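Local coordinates for protein thiosulfate sulfurtransferase TUM1 (PDB 3UTN) that accepts persulfide sulfur from NFS1 and passes it to UBA4 for 2-thiolation of the wobble uridine of tRNAs, at residues S127-C130 / A131-G135; T97-V100 / F101-M105; L29-P32 / K33-V36. All blocks are in the same frame, centred on the assembly; numbering follows the deposited sequence.

Interaction 1: S127-C130 / A131-G135; sequences SPRC and AWTLG
Ala131 N bonds to Ser127 O at 2.6 Å, one full turn back in the helix. Trp132 repeats the step with Pro128 O, and its side chain crosses that of Arg129 at a slant. CZ3, on the edge of the indole's six-membered ring, stands over the centre of one face of the Arg129 guanidinium, 3.5 Å from Arg129 CZ. The two planes lie 62° apart. Arg129 bends at chi2 (78°) to bring this face to the ring. Its NH1 makes a salt bridge with Asp307, and Trp132 NE1 bonds to Glu184. Thr133 grips Arg129 O twice: its N at 2.7 Å and its OG1 at 2.6 Å reach that oxygen from opposite faces of the carbonyl plane. The hydroxyl gets there because OG1 sits beside the backbone N, chi1 -60°. Leu134 N bonds to Cys130 O, and Leu134 CD1 lies 3.8 Å from Cys130 SG. Both side chains pack on Val118 of strand 115-119. The side chain of Arg129 comes within about 7 Å of that of Cys282, the persulfide-forming residue of the second rhodanese domain. Helix 127-136 itself is the crossover helix of a beta-alpha-beta unit in the first rhodanese domain.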
# COMPACT_ATOMS: atom_id res chain seq x y z
N SER A 127 -3.42 4.25 1.09
CA SER A 127 -4.60 3.43 0.99
C SER A 127 -4.28 2.03 0.46
O SER A 127 -4.81 1.07 0.99
CB SER A 127 -5.70 4.10 0.18
OG SER A 127 -5.24 4.41 -1.12
N PRO A 128 -3.39 1.92 -0.54
CA PRO A 128 -3.11 0.56 -1.00
C PRO A 128 -2.50 -0.25 0.13
O PRO A 128 -2.92 -1.38 0.36
CB PRO A 128 -2.09 0.77 -2.12
CG PRO A 128 -2.34 2.16 -2.59
CD PRO A 128 -2.63 2.90 -1.33
N ARG A 129 -1.55 0.34 0.84
CA ARG A 129 -0.95 -0.29 2.00
C ARG A 129 -2.04 -0.75 2.94
O ARG A 129 -2.02 -1.87 3.43
CB ARG A 129 -0.05 0.71 2.73
CG ARG A 129 0.41 0.21 4.08
CD ARG A 129 1.53 -0.78 3.87
NE ARG A 129 1.88 -1.46 5.11
CZ ARG A 129 2.99 -2.15 5.28
NH1 ARG A 129 3.87 -2.24 4.29
NH2 ARG A 129 3.24 -2.74 6.43
N CYS A 130 -2.99 0.15 3.19
CA CYS A 130 -4.08 -0.14 4.09
C CYS A 130 -5.00 -1.23 3.54
O CYS A 130 -5.31 -2.19 4.24
CB CYS A 130 -4.88 1.11 4.35
SG CYS A 130 -6.39 0.71 5.22
N ALA A 131 -5.45 -1.06 2.30
CA ALA A 131 -6.32 -2.06 1.67
C ALA A 131 -5.62 -3.40 1.73
O ALA A 131 -6.20 -4.42 2.09
CB ALA A 131 -6.62 -1.68 0.24
N TRP A 132 -4.34 -3.37 1.40
CA TRP A 132 -3.54 -4.55 1.39
C TRP A 132 -3.42 -5.13 2.77
O TRP A 132 -3.59 -6.32 2.94
CB TRP A 132 -2.20 -4.20 0.82
CG TRP A 132 -1.18 -5.26 0.94
CD1 TRP A 132 -1.04 -6.41 0.17
CD2 TRP A 132 -0.08 -5.29 1.87
NE1 TRP A 132 0.05 -7.13 0.57
CE2 TRP A 132 0.67 -6.51 1.59
CE3 TRP A 132 0.34 -4.46 2.90
CZ2 TRP A 132 1.79 -6.86 2.30
CZ3 TRP A 132 1.48 -4.82 3.61
CH2 TRP A 132 2.18 -6.00 3.32
N THR A 133 -3.16 -4.29 3.76
CA THR A 133 -3.10 -4.73 5.15
C THR A 133 -4.39 -5.41 5.58
O THR A 133 -4.37 -6.50 6.14
CB THR A 133 -2.80 -3.55 6.09
OG1 THR A 133 -1.55 -2.97 5.71
CG2 THR A 133 -2.73 -4.01 7.55
N LEU A 134 -5.51 -4.75 5.30
CA LEU A 134 -6.82 -5.32 5.56
C LEU A 134 -6.95 -6.67 4.88
O LEU A 134 -7.33 -7.65 5.50
CB LEU A 134 -7.91 -4.38 5.06
CG LEU A 134 -7.95 -3.05 5.81
CD1 LEU A 134 -8.89 -2.11 5.09
CD2 LEU A 134 -8.38 -3.27 7.26
N GLY A 135 -6.62 -6.70 3.59
CA GLY A 135 -6.65 -7.92 2.81
C GLY A 135 -5.71 -8.96 3.36
O GLY A 135 -6.10 -10.11 3.54

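Interaction 2: T97-V100 / F101-M105; sequences TKKV and FDDAM
Lys98 and Asp102 meet one helical turn apart, and Lys99 and Asp103 do the same one residue further on. Both pairs are salt bridges, but the ammonium groups approach differently. Lys98 NZ comes to Asp102 OD2 at 2.6 Å, nearly in line with the C-O bond of that oxygen. The lysine chain is extended until its last torsion, where a turn (chi4 -54°) swings NZ back to the carboxylate. Lys99 NZ meets Asp103 OD2 at 2.8 Å on the syn lone pair, the side of the other oxygen, and OD1 is 3.5 Å from the same nitrogen. This chain bends twice near its end, and its CG also passes 3.3 Å from Asp103 OD2. The Asp102 bridge has further partners: Lys98 NZ also bonds to Ser176 O, and Asp102 OD1 accepts from Ser176 N. The helix end is thereby tied to a loop.

These pairs lie in the first turns of helix 98-107, in the first rhodanese domain. Thr97 is its N-cap, and its OG1 accepts from Val100 N at 3.0 Å. Thr97 O then takes Phe101 N, the first of a run of backbone bonds that passes through Ala104 N on Val100 O and continues along the helix. Replacing Asp103 by alanine removes the carboxylate, which would probably leave the ammonium group of Lys99 without its mate and the end of that chain free to turn.

Phe101 leads its ring away from residues 97-100. Met105 CG sits 3.3 Å above one face of this ring, offset toward the rim. Phe101 also touches Thr133 of helix 127-136, and Met105 touches Tyr174.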
# COMPACT_ATOMS: atom_id res chain seq x y z
N THR A 97 0.98 -6.61 13.81
CA THR A 97 0.70 -7.91 14.36
C THR A 97 -0.79 -8.14 14.26
O THR A 97 -1.58 -7.18 14.20
CB THR A 97 1.12 -8.00 15.84
OG1 THR A 97 0.34 -7.07 16.60
CG2 THR A 97 2.60 -7.67 16.01
N LYS A 98 -1.17 -9.41 14.23
CA LYS A 98 -2.57 -9.81 14.26
C LYS A 98 -3.33 -9.04 15.34
O LYS A 98 -4.41 -8.52 15.08
CB LYS A 98 -2.65 -11.31 14.53
CG LYS A 98 -4.03 -11.91 14.35
CD LYS A 98 -4.11 -13.25 15.06
CE LYS A 98 -5.43 -13.94 14.78
NZ LYS A 98 -6.58 -13.06 15.13
N LYS A 99 -2.73 -8.95 16.53
CA LYS A 99 -3.38 -8.29 17.67
C LYS A 99 -3.57 -6.80 17.44
O LYS A 99 -4.67 -6.29 17.60
CB LYS A 99 -2.61 -8.56 18.97
CG LYS A 99 -2.98 -7.61 20.10
CD LYS A 99 -2.74 -8.22 21.47
CE LYS A 99 -4.05 -8.70 22.09
NZ LYS A 99 -4.95 -7.56 22.43
N VAL A 100 -2.49 -6.10 17.08
CA VAL A 100 -2.59 -4.68 16.77
C VAL A 100 -3.65 -4.48 15.69
O VAL A 100 -4.51 -3.61 15.81
CB VAL A 100 -1.23 -4.08 16.36
CG1 VAL A 100 -1.40 -2.75 15.63
CG2 VAL A 100 -0.35 -3.90 17.58
N PHE A 101 -3.62 -5.32 14.66
CA PHE A 101 -4.60 -5.20 13.61
C PHE A 101 -6.02 -5.42 14.11
O PHE A 101 -6.88 -4.58 13.90
CB PHE A 101 -4.32 -6.17 12.47
CG PHE A 101 -5.33 -6.06 11.38
CD1 PHE A 101 -5.23 -5.04 10.44
CD2 PHE A 101 -6.40 -6.95 11.32
CE1 PHE A 101 -6.16 -4.93 9.43
CE2 PHE A 101 -7.34 -6.83 10.31
CZ PHE A 101 -7.22 -5.82 9.36
N ASP A 102 -6.25 -6.55 14.78
CA ASP A 102 -7.57 -6.87 15.30
C ASP A 102 -8.06 -5.81 16.25
O ASP A 102 -9.21 -5.40 16.18
CB ASP A 102 -7.55 -8.23 15.98
CG ASP A 102 -7.38 -9.36 15.01
OD1 ASP A 102 -7.47 -9.10 13.78
OD2 ASP A 102 -7.15 -10.50 15.46
N ASP A 103 -7.18 -5.37 17.14
CA ASP A 103 -7.51 -4.33 18.10
C ASP A 103 -7.88 -3.06 17.39
O ASP A 103 -8.87 -2.43 17.73
CB ASP A 103 -6.35 -4.09 19.07
CG ASP A 103 -6.18 -5.23 20.05
OD1 ASP A 103 -7.06 -6.11 20.08
OD2 ASP A 103 -5.17 -5.26 20.78
N ALA A 104 -7.10 -2.72 16.37
CA ALA A 104 -7.40 -1.56 15.55
C ALA A 104 -8.78 -1.70 14.94
O ALA A 104 -9.63 -0.83 15.11
CB ALA A 104 -6.36 -1.40 14.46
N MET A 105 -9.02 -2.82 14.27
CA MET A 105 -10.30 -3.09 13.64
C MET A 105 -11.42 -3.02 14.67
O MET A 105 -12.45 -2.40 14.44
CB MET A 105 -10.31 -4.46 12.98
CG MET A 105 -9.36 -4.59 11.82
SD MET A 105 -9.58 -3.28 10.61
CE MET A 105 -8.24 -2.19 11.08

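Interaction 3: L29-P32 / K33-V36; sequences LISP and KAFV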
# COMPACT_ATOMS: atom_id res chain seq x y z
N LEU A 29 -9.61 -2.99 -6.44
CA LEU A 29 -9.78 -1.58 -6.67
C LEU A 29 -11.26 -1.37 -6.85
O LEU A 29 -11.98 -2.26 -7.31
CB LEU A 29 -9.05 -1.12 -7.91
CG LEU A 29 -7.53 -1.24 -7.96
CD1 LEU A 29 -7.02 -0.08 -8.79
CD2 LEU A 29 -6.90 -1.21 -6.58
N ILE A 30 -11.72 -0.21 -6.45
CA ILE A 30 -13.09 0.15 -6.73
C ILE A 30 -13.07 1.61 -7.12
O ILE A 30 -12.44 2.44 -6.46
CB ILE A 30 -14.01 -0.14 -5.53
CG1 ILE A 30 -15.48 -0.07 -5.96
CG2 ILE A 30 -13.70 0.76 -4.35
CD1 ILE A 30 -16.43 -0.63 -4.93
N SER A 31 -13.72 1.89 -8.23
CA SER A 31 -13.84 3.25 -8.69
C SER A 31 -14.89 3.92 -7.82
O SER A 31 -15.68 3.23 -7.17
CB SER A 31 -14.29 3.28 -10.14
OG SER A 31 -15.61 2.80 -10.23
N PRO A 32 -14.89 5.25 -7.79
CA PRO A 32 -15.95 5.95 -7.08
C PRO A 32 -17.34 5.51 -7.54
O PRO A 32 -18.20 5.25 -6.70
CB PRO A 32 -15.70 7.41 -7.45
CG PRO A 32 -14.22 7.47 -7.60
CD PRO A 32 -13.84 6.18 -8.25
N LYS A 33 -17.54 5.39 -8.85
CA LYS A 33 -18.86 5.00 -9.35
C LYS A 33 -19.23 3.61 -8.89
O LYS A 33 -20.35 3.39 -8.44
CB LYS A 33 -18.98 5.14 -10.87
CG LYS A 33 -18.20 4.14 -11.71
CD LYS A 33 -18.43 4.38 -13.20
CE LYS A 33 -18.53 5.87 -13.51
NZ LYS A 33 -18.34 6.19 -14.95
N ALA A 34 -18.29 2.67 -9.00
CA ALA A 34 -18.53 1.31 -8.55
C ALA A 34 -18.77 1.34 -7.06
O ALA A 34 -19.59 0.60 -6.54
CB ALA A 34 -17.36 0.42 -8.90
N PHE A 35 -18.04 2.21 -6.37
CA PHE A 35 -18.23 2.34 -4.94
C PHE A 35 -19.63 2.79 -4.57
O PHE A 35 -20.26 2.18 -3.72
CB PHE A 35 -17.19 3.27 -4.32
CG PHE A 35 -17.51 3.64 -2.91
CD1 PHE A 35 -17.31 2.72 -1.88
CD2 PHE A 35 -18.06 4.87 -2.62
CE1 PHE A 35 -17.62 3.06 -0.58
CE2 PHE A 35 -18.36 5.21 -1.31
CZ PHE A 35 -18.14 4.30 -0.29
N VAL A 36 -20.12 3.86 -5.19
CA VAL A 36 -21.46 4.32 -4.82
C VAL A 36 -22.49 3.29 -5.26
O VAL A 36 -23.48 3.07 -4.56
CB VAL A 36 -21.80 5.73 -5.35
CG1 VAL A 36 -20.89 6.76 -4.71
CG2 VAL A 36 -21.71 5.80 -6.87
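The backbone leaves strand 28-30 at Ile30, turns at Ser31 and enters helix 32-41, where Phe35 N bonds to Ser31 O at 2.7 Å and Val36 N to Pro32 O at 2.8 Å. Ser31 OG accepts from Ala34 N at 3.0 Å, and the bond is fairly straight (163° at the hydrogen). The hydroxyl oxygen reaches that N-H because it sits between the backbone N and the carbonyl carbon, chi1 68°. The same oxygen lies 3.2 Å from Ala34 CB, while Lys33 CG comes alongside it at 3.3 Å.

This is a helix N-cap. Ser31 holds the cap position, and Pro32, which has no N-H to offer, takes the first place in the helix. The cap joins an edge strand of the parallel sheet in the first half of the chain to the helix that follows. Backbone bonds from Ile30 to Leu144 and Asn146 hold the strand in that sheet.

Ile30 points toward the new helix. Its CG1 meets Ala34 CB at 3.5 Å, and its CD1 lies 4.0 Å from Phe35 CB. Phe35 has CG anti to its own N (chi1 169°), which carries the ring away from residues 29-32. Pro32 O is near the ring plane, at its edge. Ile30 and Phe35 both touch Val117 and Leu145, side chains of two neighbouring strands of the sheet.

Along the chain, interaction 3 comes first, then interaction 2, then interaction 1. All three belong to the first half of the two-domain chain, built round the parallel sheet of strands 28-30, 141-145, 115-119, 47-51 and 77-78. Interactions 1 and 2 have centres 13 Å apart and touch: Leu134 CD2 packs 3.5 Å from Phe101 CZ, which joins helices 127-136 and 98-107. Interaction 3 lies about 27 Å from interaction 2 and 16 Å from interaction 1, centre to centre, and touches neither. Its strand pairs with strand 141-145, which follows helix 127-136. Interaction 1 lies near the active site; the other two lie away from it, although Leu29 also touches helix 286-297 of the catalytic domain.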